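Local coordinates for uncharacterized protein (Bombyx mori, PDB 5AZ1) that binds NADPH and probably reduces carbonyl substrates with it, as a TIM-barrel enzyme of the aldo/keto reductase family, at residues A[72-77]-A[104-109]; A[137-142]-A[175-180]. All coordinates share one frame; numbering follows the deposited sequence.

Interaction 1: A[72-77]-A[104-109]; sequences AHFYRV and KVWQHY. With NDP (NADPH dihydro-nicotinamide-adenine-dinucleotide phosphate), chain J.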
ATOM      1  N   ALA A  72       1.447  -3.393   8.339  1.00 20.79           N
ATOM      2  CA  ALA A  72       1.200  -2.230   9.200  1.00 21.88           C
ATOM      3  C   ALA A  72       0.858  -2.676  10.606  1.00 20.90           C
ATOM      4  O   ALA A  72       0.349  -3.750  10.761  1.00 21.79           O
ATOM      5  CB  ALA A  72       0.061  -1.355   8.628  1.00 19.39           C
ATOM      6  N   HIS A  73       1.164  -1.851  11.606  1.00 22.88           N
ATOM      7  CA  HIS A  73       0.646  -2.032  12.943  1.00 24.17           C
ATOM      8  C   HIS A  73      -0.856  -2.347  12.943  1.00 29.41           C
ATOM      9  O   HIS A  73      -1.301  -3.376  13.477  1.00 24.58           O
ATOM     10  CB  HIS A  73       0.935  -0.817  13.761  1.00 23.23           C
ATOM     11  CG  HIS A  73       0.454  -0.922  15.150  1.00 24.88           C
ATOM     12  ND1 HIS A  73       0.298   0.183  15.959  1.00 26.28           N
ATOM     13  CD2 HIS A  73       0.059  -1.995  15.886  1.00 26.04           C
ATOM     14  CE1 HIS A  73      -0.156  -0.206  17.136  1.00 26.44           C
ATOM     15  NE2 HIS A  73      -0.366  -1.516  17.095  1.00 24.01           N
ATOM     16  N   PHE A  74      -1.611  -1.521  12.224  1.00 30.01           N
ATOM     17  CA  PHE A  74      -3.039  -1.671  12.170  1.00 30.80           C
ATOM     18  C   PHE A  74      -3.478  -3.004  11.621  1.00 28.86           C
ATOM     19  O   PHE A  74      -4.600  -3.366  11.802  1.00 26.40           O
ATOM     20  CB  PHE A  74      -3.635  -0.544  11.311  1.00 32.48           C
ATOM     21  CG  PHE A  74      -5.136  -0.548  11.259  1.00 34.58           C
ATOM     22  CD1 PHE A  74      -5.871  -0.170  12.376  1.00 36.22           C
ATOM     23  CD2 PHE A  74      -5.831  -0.916  10.079  1.00 36.84           C
ATOM     24  CE1 PHE A  74      -7.276  -0.155  12.340  1.00 36.53           C
ATOM     25  CE2 PHE A  74      -7.240  -0.900  10.045  1.00 38.40           C
ATOM     26  CZ  PHE A  74      -7.959  -0.522  11.185  1.00 35.75           C
ATOM     27  N   TYR A  75      -2.641  -3.743  10.906  1.00 28.13           N
ATOM     28  CA  TYR A  75      -3.148  -4.966  10.287  1.00 26.74           C
ATOM     29  C   TYR A  75      -3.148  -6.187  11.201  1.00 29.25           C
ATOM     30  O   TYR A  75      -3.580  -7.255  10.775  1.00 29.98           O
ATOM     31  CB  TYR A  75      -2.429  -5.265   8.980  1.00 26.29           C
ATOM     32  CG  TYR A  75      -2.462  -4.155   7.904  1.00 26.72           C
ATOM     33  CD1 TYR A  75      -3.369  -3.096   7.939  1.00 26.59           C
ATOM     34  CD2 TYR A  75      -1.596  -4.228   6.814  1.00 26.90           C
ATOM     35  CE1 TYR A  75      -3.396  -2.127   6.948  1.00 27.61           C
ATOM     36  CE2 TYR A  75      -1.579  -3.254   5.840  1.00 28.58           C
ATOM     37  CZ  TYR A  75      -2.452  -2.180   5.913  1.00 29.99           C
ATOM     38  OH  TYR A  75      -2.398  -1.234   4.917  1.00 26.98           O
ATOM     39  N   ARG A  76      -2.641  -6.039  12.418  1.00 29.45           N
ATOM     40  CA  ARG A  76      -2.714  -7.051  13.441  1.00 35.17           C
ATOM     41  C   ARG A  76      -1.780  -8.214  13.261  1.00 33.22           C
ATOM     42  O   ARG A  76      -1.517  -8.857  14.214  1.00 35.74           O
ATOM     43  CB  ARG A  76      -4.124  -7.640  13.605  1.00 39.61           C
ATOM     44  CG  ARG A  76      -5.083  -6.821  14.444  1.00 42.25           C
ATOM     45  CD  ARG A  76      -5.763  -5.752  13.656  1.00 46.28           C
ATOM     46  NE  ARG A  76      -7.038  -5.355  14.255  1.00 50.47           N
ATOM     47  CZ  ARG A  76      -7.689  -4.218  13.976  1.00 52.64           C
ATOM     48  NH1 ARG A  76      -7.198  -3.313  13.111  1.00 48.17           N
ATOM     49  NH2 ARG A  76      -8.849  -3.966  14.578  1.00 54.95           N
ATOM     50  N   VAL A  77      -1.260  -8.470  12.071  1.00 29.85           N
ATOM     51  CA  VAL A  77      -0.580  -9.710  11.769  1.00 26.14           C
ATOM     52  C   VAL A  77       0.957  -9.598  11.693  1.00 24.66           C
ATOM     53  O   VAL A  77       1.618 -10.503  11.143  1.00 25.20           O
ATOM     54  CB  VAL A  77      -1.135 -10.330  10.440  1.00 30.71           C
ATOM     55  CG1 VAL A  77      -2.622 -10.702  10.632  1.00 30.70           C
ATOM     56  CG2 VAL A  77      -1.012  -9.371   9.235  1.00 32.36           C
ATOM     57  N   LYS A 104       3.871   0.579   9.077  1.00 18.33           N
ATOM     58  CA  LYS A 104       3.192   1.844   9.105  1.00 20.99           C
ATOM     59  C   LYS A 104       2.741   2.202  10.502  1.00 20.34           C
ATOM     60  O   LYS A 104       2.439   1.311  11.309  1.00 21.71           O
ATOM     61  CB  LYS A 104       1.972   1.850   8.154  1.00 19.81           C
ATOM     62  CG  LYS A 104       2.225   1.297   6.765  1.00 20.88           C
ATOM     63  CD  LYS A 104       0.885   1.304   6.023  1.00 21.67           C
ATOM     64  CE  LYS A 104       0.977   0.828   4.613  1.00 25.05           C
ATOM     65  NZ  LYS A 104       0.413  -0.473   4.280  1.00 27.11           N
ATOM     66  N   VAL A 105       2.751   3.504  10.775  1.00 20.11           N
ATOM     67  CA  VAL A 105       2.463   4.072  12.078  1.00 20.40           C
ATOM     68  C   VAL A 105       1.065   4.678  11.960  1.00 24.97           C
ATOM     69  O   VAL A 105       0.804   5.520  11.055  1.00 25.24           O
ATOM     70  CB  VAL A 105       3.457   5.188  12.371  1.00 20.89           C
ATOM     71  CG1 VAL A 105       3.100   5.978  13.658  1.00 21.40           C
ATOM     72  CG2 VAL A 105       4.848   4.620  12.448  1.00 21.62           C
ATOM     73  N   TRP A 106       0.195   4.336  12.900  1.00 24.42           N
ATOM     74  CA  TRP A 106      -1.173   4.753  12.887  1.00 23.91           C
ATOM     75  C   TRP A 106      -1.398   6.115  13.537  1.00 23.45           C
ATOM     76  O   TRP A 106      -0.457   6.784  14.056  1.00 21.30           O
ATOM     77  CB  TRP A 106      -1.993   3.615  13.528  1.00 27.69           C
ATOM     78  CG  TRP A 106      -3.497   3.591  13.326  1.00 27.25           C
ATOM     79  CD1 TRP A 106      -4.435   3.796  14.298  1.00 28.77           C
ATOM     80  CD2 TRP A 106      -4.219   3.254  12.152  1.00 26.77           C
ATOM     81  NE1 TRP A 106      -5.688   3.634  13.800  1.00 26.50           N
ATOM     82  CE2 TRP A 106      -5.600   3.295  12.487  1.00 27.64           C
ATOM     83  CE3 TRP A 106      -3.852   2.930  10.856  1.00 24.94           C
ATOM     84  CZ2 TRP A 106      -6.602   3.023  11.564  1.00 28.09           C
ATOM     85  CZ3 TRP A 106      -4.825   2.648   9.931  1.00 26.12           C
ATOM     86  CH2 TRP A 106      -6.198   2.706  10.273  1.00 29.28           C
ATOM     87  N   GLN A 107      -2.678   6.532  13.547  1.00 26.62           N
ATOM     88  CA  GLN A 107      -3.079   7.938  13.840  1.00 26.42           C
ATOM     89  C   GLN A 107      -2.927   8.362  15.248  1.00 24.61           C
ATOM     90  O   GLN A 107      -2.820   9.569  15.519  1.00 23.85           O
ATOM     91  CB  GLN A 107      -4.542   8.162  13.406  1.00 28.42           C
ATOM     92  CG  GLN A 107      -4.721   8.231  11.907  1.00 26.81           C
ATOM     93  CD  GLN A 107      -4.573   6.927  11.156  1.00 25.76           C
ATOM     94  OE1 GLN A 107      -3.481   6.585  10.680  1.00 28.56           O
ATOM     95  NE2 GLN A 107      -5.662   6.239  10.955  1.00 27.16           N
ATOM     96  N   HIS A 108      -2.765   7.396  16.171  1.00 26.97           N
ATOM     97  CA  HIS A 108      -2.513   7.805  17.564  1.00 26.24           C
ATOM     98  C   HIS A 108      -1.103   7.931  17.957  1.00 28.66           C
ATOM     99  O   HIS A 108      -0.787   8.358  19.107  1.00 24.35           O
ATOM    100  CB  HIS A 108      -3.290   6.993  18.544  1.00 30.66           C
ATOM    101  CG  HIS A 108      -2.999   5.541  18.532  1.00 32.01           C
ATOM    102  ND1 HIS A 108      -3.306   4.735  17.474  1.00 36.64           N
ATOM    103  CD2 HIS A 108      -2.533   4.727  19.498  1.00 31.70           C
ATOM    104  CE1 HIS A 108      -3.025   3.484  17.774  1.00 35.74           C
ATOM    105  NE2 HIS A 108      -2.581   3.452  19.008  1.00 34.68           N
ATOM    106  N   TYR A 109      -0.210   7.731  16.988  1.00 26.02           N
ATOM    107  CA  TYR A 109       1.226   7.897  17.317  1.00 26.11           C
ATOM    108  C   TYR A 109       1.839   9.009  16.455  1.00 25.79           C
ATOM    109  O   TYR A 109       2.882   8.799  15.817  1.00 24.00           O
ATOM    110  CB  TYR A 109       1.898   6.496  17.143  1.00 27.42           C
ATOM    111  CG  TYR A 109       1.517   5.503  18.248  1.00 33.13           C
ATOM    112  CD1 TYR A 109       2.063   5.605  19.498  1.00 39.54           C
ATOM    113  CD2 TYR A 109       0.659   4.457  18.033  1.00 41.58           C
ATOM    114  CE1 TYR A 109       1.731   4.733  20.522  1.00 49.10           C
ATOM    115  CE2 TYR A 109       0.342   3.546  19.065  1.00 40.64           C
ATOM    116  CZ  TYR A 109       0.869   3.699  20.299  1.00 44.79           C
ATOM    117  OH  TYR A 109       0.596   2.826  21.330  1.00 56.74           O
TER
HETATM  118  PA  NDP J 409      -7.024  -5.409  -3.616  1.00 44.98           P
HETATM  119  O1A NDP J 409      -7.387  -4.425  -4.731  1.00 40.22           O
HETATM  120  O2A NDP J 409      -5.664  -6.011  -3.511  1.00 36.53           O
HETATM  121  O5B NDP J 409      -8.040  -6.671  -3.863  1.00 51.85           O
HETATM  122  C5B NDP J 409      -8.247  -7.683  -2.890  1.00 46.79           C
HETATM  123  C4B NDP J 409      -9.220  -8.725  -3.432  1.00 48.03           C
HETATM  124  O4B NDP J 409      -8.858  -9.150  -4.757  1.00 43.40           O
HETATM  125  C3B NDP J 409      -9.269  -9.983  -2.539  1.00 47.73           C
HETATM  126  O3B NDP J 409     -10.600 -10.179  -2.082  1.00 46.37           O
HETATM  127  C2B NDP J 409      -8.730 -11.111  -3.425  1.00 47.73           C
HETATM  128  O2B NDP J 409      -9.309 -12.400  -3.200  1.00 50.17           O
HETATM  129  C1B NDP J 409      -8.955 -10.583  -4.831  1.00 43.98           C
HETATM  130  N9A NDP J 409      -7.930 -10.955  -5.799  1.00 42.87           N
HETATM  131  C8A NDP J 409      -6.597 -10.766  -5.680  1.00 38.46           C
HETATM  132  N7A NDP J 409      -5.950 -11.181  -6.783  1.00 41.14           N
HETATM  133  C5A NDP J 409      -6.899 -11.602  -7.641  1.00 38.63           C
HETATM  134  C6A NDP J 409      -6.878 -12.165  -8.990  1.00 41.12           C
HETATM  135  N6A NDP J 409      -5.660 -12.310  -9.593  1.00 39.91           N
HETATM  136  N1A NDP J 409      -8.095 -12.508  -9.538  1.00 41.15           N
HETATM  137  C2A NDP J 409      -9.278 -12.345  -8.889  1.00 38.42           C
HETATM  138  N3A NDP J 409      -9.367 -11.822  -7.650  1.00 38.92           N
HETATM  139  C4A NDP J 409      -8.217 -11.447  -7.002  1.00 40.61           C
HETATM  140  O3  NDP J 409      -7.587  -4.811  -2.241  1.00 49.84           O
HETATM  141  PN  NDP J 409      -6.749  -4.390  -0.947  1.00 57.17           P
HETATM  142  O1N NDP J 409      -7.270  -3.036  -0.574  1.00 58.78           O
HETATM  143  O2N NDP J 409      -6.762  -5.518   0.076  1.00 60.90           O
HETATM  144  O5D NDP J 409      -5.225  -4.379  -1.540  1.00 53.25           O
HETATM  145  C5D NDP J 409      -4.269  -3.551  -1.015  1.00 43.74           C
HETATM  146  C4D NDP J 409      -3.306  -3.964   0.080  1.00 44.34           C
HETATM  147  O4D NDP J 409      -2.700  -2.656   0.240  1.00 41.57           O
HETATM  148  C3D NDP J 409      -3.683  -4.339   1.515  1.00 39.48           C
HETATM  149  O3D NDP J 409      -3.483  -5.711   1.758  1.00 40.95           O
HETATM  150  C2D NDP J 409      -2.681  -3.525   2.328  1.00 35.86           C
HETATM  151  O2D NDP J 409      -1.393  -4.184   2.284  1.00 24.91           O
HETATM  152  C1D NDP J 409      -2.680  -2.184   1.577  1.00 40.00           C
HETATM  153  N1N NDP J 409      -3.751  -1.126   1.894  1.00 45.10           N
HETATM  154  C2N NDP J 409      -3.299   0.071   2.375  1.00 42.08           C
HETATM  155  C3N NDP J 409      -4.131   1.142   2.751  1.00 43.71           C
HETATM  156  C7N NDP J 409      -3.527   2.436   3.262  1.00 36.50           C
HETATM  157  O7N NDP J 409      -4.306   3.209   3.832  1.00 30.47           O
HETATM  158  N7N NDP J 409      -2.188   2.723   3.119  1.00 31.53           N
HETATM  159  C4N NDP J 409      -5.649   0.986   2.682  1.00 45.84           C
HETATM  160  C5N NDP J 409      -6.048  -0.320   2.124  1.00 47.77           C
HETATM  161  C6N NDP J 409      -5.110  -1.285   1.760  1.00 45.48           C
HETATM  162  P2B NDP J 409      -8.648 -13.533  -2.238  1.00 44.80           P
HETATM  163  O1X NDP J 409      -7.904 -12.847  -1.075  1.00 42.75           O
HETATM  164  O2X NDP J 409      -9.894 -14.159  -1.667  1.00 54.09           O
HETATM  165  O3X NDP J 409      -7.759 -14.240  -3.224  1.00 36.99           O
HETATM  166  O   HOH W   1       0.922   2.706  14.909  1.00 17.61           O
HETATM  167  O   HOH W   2      -0.769   1.181  11.087  1.00 19.52           O
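Y75 and K104 probably supply the Tyr and Lys of the aldo/keto reductase active site, with D70 beside them; K104 NZ donates to Y75 OH over 3.0 Å. The tetrad of this family is Asp, Tyr, Lys and His, so Y75 is probably the proton donor. Its OH lies 3.0 Å from C2N of the nicotinamide, while K104 NZ is held by a salt bridge to D70. The lysine runs extended past A72, CB to CB at 3.8 Å, and then bends at its last torsion (chi4 108°) to bring NZ to the hydroxyl of Y75.

Beyond the pair, F74 lies flat over one face of W106 as an offset stack, centroids 3.8 Å apart and planes at 4°. CG of F74 stands anti to the backbone N (chi1 -176°), which carries the ring over the indole and leaves CB above the same six-membered ring as a CH-pi contact. R76 NH1 sits over the other face of F74, toward the rim, and donates to F74 O at 2.9 Å. The backbones meet through a weak bond from H73 N to K104 O, and a water links the H73 side chain, at ND1, to W106 N. W25 and W344 pack on the aromatic cluster, helix 112-126 touches H73, and strand 133-136 lies alongside 100-105, next in the barrel.

Interaction 2: A[137-142]-A[175-180]; sequences HWPMSI and SNFNIE. With NDP (NADPH dihydro-nicotinamide-adenine-dinucleotide phosphate), chain J.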
ATOM      1  N   HIS A 137       0.758   6.347   8.100  1.00 21.41           N
ATOM      2  CA  HIS A 137      -0.387   5.616   7.546  1.00 21.59           C
ATOM      3  C   HIS A 137      -1.462   6.567   7.020  1.00 23.76           C
ATOM      4  O   HIS A 137      -1.983   6.361   5.927  1.00 23.80           O
ATOM      5  CB  HIS A 137      -0.969   4.638   8.575  1.00 21.20           C
ATOM      6  CG  HIS A 137      -1.645   3.451   7.972  1.00 22.29           C
ATOM      7  ND1 HIS A 137      -1.552   2.188   8.518  1.00 25.09           N
ATOM      8  CD2 HIS A 137      -2.398   3.320   6.851  1.00 24.27           C
ATOM      9  CE1 HIS A 137      -2.188   1.322   7.737  1.00 27.15           C
ATOM     10  NE2 HIS A 137      -2.730   1.988   6.732  1.00 26.22           N
ATOM     11  N   TRP A 138      -1.757   7.614   7.785  1.00 24.29           N
ATOM     12  CA  TRP A 138      -2.668   8.676   7.340  1.00 22.91           C
ATOM     13  C   TRP A 138      -2.161   9.961   7.866  1.00 23.13           C
ATOM     14  O   TRP A 138      -1.426   9.953   8.852  1.00 21.72           O
ATOM     15  CB  TRP A 138      -4.086   8.459   7.877  1.00 23.98           C
ATOM     16  CG  TRP A 138      -4.780   7.307   7.276  1.00 23.90           C
ATOM     17  CD1 TRP A 138      -4.655   6.032   7.634  1.00 26.47           C
ATOM     18  CD2 TRP A 138      -5.693   7.328   6.178  1.00 27.89           C
ATOM     19  NE1 TRP A 138      -5.477   5.223   6.857  1.00 27.52           N
ATOM     20  CE2 TRP A 138      -6.102   6.008   5.937  1.00 28.29           C
ATOM     21  CE3 TRP A 138      -6.258   8.351   5.405  1.00 32.28           C
ATOM     22  CZ2 TRP A 138      -7.034   5.663   4.924  1.00 29.73           C
ATOM     23  CZ3 TRP A 138      -7.181   8.008   4.389  1.00 26.00           C
ATOM     24  CH2 TRP A 138      -7.521   6.674   4.151  1.00 29.87           C
ATOM     25  N   PRO A 139      -2.558  11.100   7.233  1.00 23.09           N
ATOM     26  CA  PRO A 139      -2.074  12.392   7.679  1.00 21.19           C
ATOM     27  C   PRO A 139      -2.803  12.951   8.947  1.00 21.75           C
ATOM     28  O   PRO A 139      -2.328  13.922   9.581  1.00 22.85           O
ATOM     29  CB  PRO A 139      -2.284  13.293   6.435  1.00 22.42           C
ATOM     30  CG  PRO A 139      -3.290  12.621   5.605  1.00 21.94           C
ATOM     31  CD  PRO A 139      -3.264  11.178   5.939  1.00 23.14           C
ATOM     32  N   MET A 140      -3.917  12.353   9.323  1.00 23.76           N
ATOM     33  CA  MET A 140      -4.669  12.792  10.515  1.00 26.53           C
ATOM     34  C   MET A 140      -3.996  12.292  11.792  1.00 28.07           C
ATOM     35  O   MET A 140      -3.417  11.202  11.824  1.00 28.87           O
ATOM     36  CB  MET A 140      -6.119  12.308  10.490  1.00 26.40           C
ATOM     37  CG  MET A 140      -6.868  12.628   9.226  1.00 25.93           C
ATOM     38  SD  MET A 140      -6.728  11.380   7.933  1.00 26.96           S
ATOM     39  CE  MET A 140      -7.499   9.888   8.558  1.00 23.85           C
ATOM     40  N   SER A 141      -4.072  13.136  12.819  1.00 27.07           N
ATOM     41  CA  SER A 141      -3.672  12.811  14.158  1.00 28.16           C
ATOM     42  C   SER A 141      -4.932  12.672  15.047  1.00 33.91           C
ATOM     43  O   SER A 141      -5.544  13.669  15.413  1.00 28.82           O
ATOM     44  CB  SER A 141      -2.814  13.932  14.675  1.00 29.00           C
ATOM     45  OG  SER A 141      -3.547  15.137  14.847  1.00 27.31           O
ATOM     46  N   ILE A 142      -5.252  11.437  15.410  1.00 31.46           N
ATOM     47  CA  ILE A 142      -6.450  11.071  16.131  1.00 29.71           C
ATOM     48  C   ILE A 142      -6.154  10.123  17.328  1.00 30.96           C
ATOM     49  O   ILE A 142      -5.654   8.980  17.140  1.00 25.63           O
ATOM     50  CB  ILE A 142      -7.453  10.338  15.203  1.00 29.21           C
ATOM     51  CG1 ILE A 142      -7.662  11.155  13.904  1.00 28.55           C
ATOM     52  CG2 ILE A 142      -8.787  10.090  15.913  1.00 28.71           C
ATOM     53  CD1 ILE A 142      -8.551  10.455  12.930  1.00 26.63           C
ATOM     54  N   SER A 175       1.460   7.881   3.344  1.00 18.69           N
ATOM     55  CA  SER A 175       0.355   7.240   2.690  1.00 19.40           C
ATOM     56  C   SER A 175      -0.891   8.127   2.828  1.00 19.28           C
ATOM     57  O   SER A 175      -1.074   8.822   3.796  1.00 20.73           O
ATOM     58  CB  SER A 175       0.146   5.925   3.369  1.00 20.53           C
ATOM     59  OG  SER A 175      -0.869   5.170   2.796  1.00 20.53           O
ATOM     60  N   ASN A 176      -1.729   8.112   1.810  1.00 19.82           N
ATOM     61  CA  ASN A 176      -2.908   8.953   1.715  1.00 20.62           C
ATOM     62  C   ASN A 176      -2.692  10.442   1.840  1.00 20.87           C
ATOM     63  O   ASN A 176      -3.515  11.106   2.452  1.00 23.46           O
ATOM     64  CB  ASN A 176      -3.935   8.498   2.732  1.00 22.30           C
ATOM     65  CG  ASN A 176      -4.297   7.063   2.571  1.00 23.26           C
ATOM     66  OD1 ASN A 176      -4.907   6.663   1.568  1.00 23.37           O
ATOM     67  ND2 ASN A 176      -3.958   6.267   3.582  1.00 24.40           N
ATOM     68  N   PHE A 177      -1.553  10.931   1.339  1.00 21.26           N
ATOM     69  CA  PHE A 177      -1.280  12.347   1.283  1.00 22.73           C
ATOM     70  C   PHE A 177      -1.825  12.830  -0.071  1.00 25.40           C
ATOM     71  O   PHE A 177      -1.646  12.161  -1.110  1.00 23.90           O
ATOM     72  CB  PHE A 177       0.225  12.660   1.397  1.00 22.71           C
ATOM     73  CG  PHE A 177       0.732  12.824   2.824  1.00 18.37           C
ATOM     74  CD1 PHE A 177       0.399  11.950   3.790  1.00 20.51           C
ATOM     75  CD2 PHE A 177       1.528  13.884   3.157  1.00 19.68           C
ATOM     76  CE1 PHE A 177       0.835  12.132   5.101  1.00 19.53           C
ATOM     77  CE2 PHE A 177       1.990  14.091   4.435  1.00 20.57           C
ATOM     78  CZ  PHE A 177       1.605  13.206   5.427  1.00 20.26           C
ATOM     79  N   ASN A 178      -2.520  13.971  -0.052  1.00 24.64           N
ATOM     80  CA  ASN A 178      -2.997  14.596  -1.282  1.00 23.80           C
ATOM     81  C   ASN A 178      -1.921  15.525  -1.822  1.00 24.82           C
ATOM     82  O   ASN A 178      -0.858  15.697  -1.211  1.00 22.03           O
ATOM     83  CB  ASN A 178      -4.355  15.294  -1.093  1.00 21.42           C
ATOM     84  CG  ASN A 178      -4.291  16.479  -0.163  1.00 22.94           C
ATOM     85  OD1 ASN A 178      -3.263  17.200  -0.047  1.00 23.79           O
ATOM     86  ND2 ASN A 178      -5.369  16.673   0.557  1.00 24.55           N
ATOM     87  N   ILE A 179      -2.211  16.163  -2.969  1.00 25.66           N
ATOM     88  CA  ILE A 179      -1.168  16.882  -3.693  1.00 25.83           C
ATOM     89  C   ILE A 179      -0.741  18.065  -2.870  1.00 25.47           C
ATOM     90  O   ILE A 179       0.458  18.349  -2.801  1.00 26.88           O
ATOM     91  CB  ILE A 179      -1.599  17.229  -5.155  1.00 30.83           C
ATOM     92  CG1 ILE A 179      -0.461  17.837  -5.954  1.00 33.03           C
ATOM     93  CG2 ILE A 179      -2.848  18.164  -5.198  1.00 31.62           C
ATOM     94  CD1 ILE A 179      -0.740  17.813  -7.462  1.00 36.74           C
ATOM     95  N   GLU A 180      -1.677  18.698  -2.143  1.00 24.67           N
ATOM     96  CA  GLU A 180      -1.391  19.837  -1.285  0.50 25.13           C
ATOM     97  C   GLU A 180      -0.493  19.423  -0.108  1.00 23.78           C
ATOM     98  O   GLU A 180       0.494  20.099   0.274  1.00 24.03           O
ATOM     99  CB  GLU A 180      -2.745  20.429  -0.756  0.50 27.34           C
ATOM    100  CG  GLU A 180      -3.680  21.099  -1.793  0.50 29.41           C
ATOM    101  CD  GLU A 180      -4.681  20.204  -2.560  0.50 30.65           C
ATOM    102  OE1 GLU A 180      -4.898  19.017  -2.222  0.50 24.89           O
ATOM    103  OE2 GLU A 180      -5.280  20.742  -3.548  0.50 34.86           O
TER
HETATM  104  PA  NDP J 409      -7.024  -5.409  -3.616  1.00 44.98           P
HETATM  105  O1A NDP J 409      -7.387  -4.425  -4.731  1.00 40.22           O
HETATM  106  O2A NDP J 409      -5.664  -6.011  -3.511  1.00 36.53           O
HETATM  107  O5B NDP J 409      -8.040  -6.671  -3.863  1.00 51.85           O
HETATM  108  C5B NDP J 409      -8.247  -7.683  -2.890  1.00 46.79           C
HETATM  109  C4B NDP J 409      -9.220  -8.725  -3.432  1.00 48.03           C
HETATM  110  O4B NDP J 409      -8.858  -9.150  -4.757  1.00 43.40           O
HETATM  111  C3B NDP J 409      -9.269  -9.983  -2.539  1.00 47.73           C
HETATM  112  O3B NDP J 409     -10.600 -10.179  -2.082  1.00 46.37           O
HETATM  113  C2B NDP J 409      -8.730 -11.111  -3.425  1.00 47.73           C
HETATM  114  O2B NDP J 409      -9.309 -12.400  -3.200  1.00 50.17           O
HETATM  115  C1B NDP J 409      -8.955 -10.583  -4.831  1.00 43.98           C
HETATM  116  N9A NDP J 409      -7.930 -10.955  -5.799  1.00 42.87           N
HETATM  117  C8A NDP J 409      -6.597 -10.766  -5.680  1.00 38.46           C
HETATM  118  N7A NDP J 409      -5.950 -11.181  -6.783  1.00 41.14           N
HETATM  119  C5A NDP J 409      -6.899 -11.602  -7.641  1.00 38.63           C
HETATM  120  C6A NDP J 409      -6.878 -12.165  -8.990  1.00 41.12           C
HETATM  121  N6A NDP J 409      -5.660 -12.310  -9.593  1.00 39.91           N
HETATM  122  N1A NDP J 409      -8.095 -12.508  -9.538  1.00 41.15           N
HETATM  123  C2A NDP J 409      -9.278 -12.345  -8.889  1.00 38.42           C
HETATM  124  N3A NDP J 409      -9.367 -11.822  -7.650  1.00 38.92           N
HETATM  125  C4A NDP J 409      -8.217 -11.447  -7.002  1.00 40.61           C
HETATM  126  O3  NDP J 409      -7.587  -4.811  -2.241  1.00 49.84           O
HETATM  127  PN  NDP J 409      -6.749  -4.390  -0.947  1.00 57.17           P
HETATM  128  O1N NDP J 409      -7.270  -3.036  -0.574  1.00 58.78           O
HETATM  129  O2N NDP J 409      -6.762  -5.518   0.076  1.00 60.90           O
HETATM  130  O5D NDP J 409      -5.225  -4.379  -1.540  1.00 53.25           O
HETATM  131  C5D NDP J 409      -4.269  -3.551  -1.015  1.00 43.74           C
HETATM  132  C4D NDP J 409      -3.306  -3.964   0.080  1.00 44.34           C
HETATM  133  O4D NDP J 409      -2.700  -2.656   0.240  1.00 41.57           O
HETATM  134  C3D NDP J 409      -3.683  -4.339   1.515  1.00 39.48           C
HETATM  135  O3D NDP J 409      -3.483  -5.711   1.758  1.00 40.95           O
HETATM  136  C2D NDP J 409      -2.681  -3.525   2.328  1.00 35.86           C
HETATM  137  O2D NDP J 409      -1.393  -4.184   2.284  1.00 24.91           O
HETATM  138  C1D NDP J 409      -2.680  -2.184   1.577  1.00 40.00           C
HETATM  139  N1N NDP J 409      -3.751  -1.126   1.894  1.00 45.10           N
HETATM  140  C2N NDP J 409      -3.299   0.071   2.375  1.00 42.08           C
HETATM  141  C3N NDP J 409      -4.131   1.142   2.751  1.00 43.71           C
HETATM  142  C7N NDP J 409      -3.527   2.436   3.262  1.00 36.50           C
HETATM  143  O7N NDP J 409      -4.306   3.209   3.832  1.00 30.47           O
HETATM  144  N7N NDP J 409      -2.188   2.723   3.119  1.00 31.53           N
HETATM  145  C4N NDP J 409      -5.649   0.986   2.682  1.00 45.84           C
HETATM  146  C5N NDP J 409      -6.048  -0.320   2.124  1.00 47.77           C
HETATM  147  C6N NDP J 409      -5.110  -1.285   1.760  1.00 45.48           C
HETATM  148  P2B NDP J 409      -8.648 -13.533  -2.238  1.00 44.80           P
HETATM  149  O1X NDP J 409      -7.904 -12.847  -1.075  1.00 42.75           O
HETATM  150  O2X NDP J 409      -9.894 -14.159  -1.667  1.00 54.09           O
HETATM  151  O3X NDP J 409      -7.759 -14.240  -3.224  1.00 36.99           O
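N176 lies flat against W138, amide and indole planes 14° apart, and its side chain can be followed outward atom by atom. CB sits over the six-membered ring as a CH-pi contact, 3.5 Å from W138 CE3. CG, set anti to its own carbonyl carbon (chi1 -57°), continues across the same face to 3.5 Å from W138 CZ3. At the tip the branches part: OD1 passes near W138 CH2 and bonds to Y223 OH, while ND2 stands above the middle of the indole and gives two bonds. One goes to H137 O at 3.1 Å, meeting that carbonyl almost head-on, though less straight at the hydrogen than the other, which reaches O7N of the nicotinamide at 3.1 Å with an N-H...O angle of 166°. With W138 cut back to an alanine, the amide of N176 would probably lose the flat surface beneath it, its orientation left to the hydrogen bonds alone.

Farther from the cofactor, P139 CB packs on F177 CE1 at 3.6 Å. Next to N176, S175 OG accepts from N7N of the carboxamide at 2.8 Å and is also bonded to Q197 O. The ring of H137, probably the histidine of the catalytic tetrad, presents its edge to O7N. The carboxamide is thus read from both ends, an amide donor facing its oxygen and a hydroxyl facing its nitrogen, which is likely to fix the rotation of the nicotinamide, as the Ser-Asn pair does in aldo/keto reductases.

Overall arrangement
Following the chain from the N terminus, strand 68-70 leads into 72-77, helix 78-90 returns the chain to strand 100-105, and interaction 1 closes this loop between neighbouring strands of the barrel. Strand 133-136 then opens interaction 2, whose loop includes helix 153-165 and closes where strand 172-175 ends. The loops therefore follow in series, neither nesting nor crossing. They still touch side by side: V105 O to H137 N and Q107 O to I142 N are probable hydrogen bonds, joining 104-109 to 137-142. Together they tie four consecutive strand ends of the parallel barrel around the nicotinamide half of NADPH.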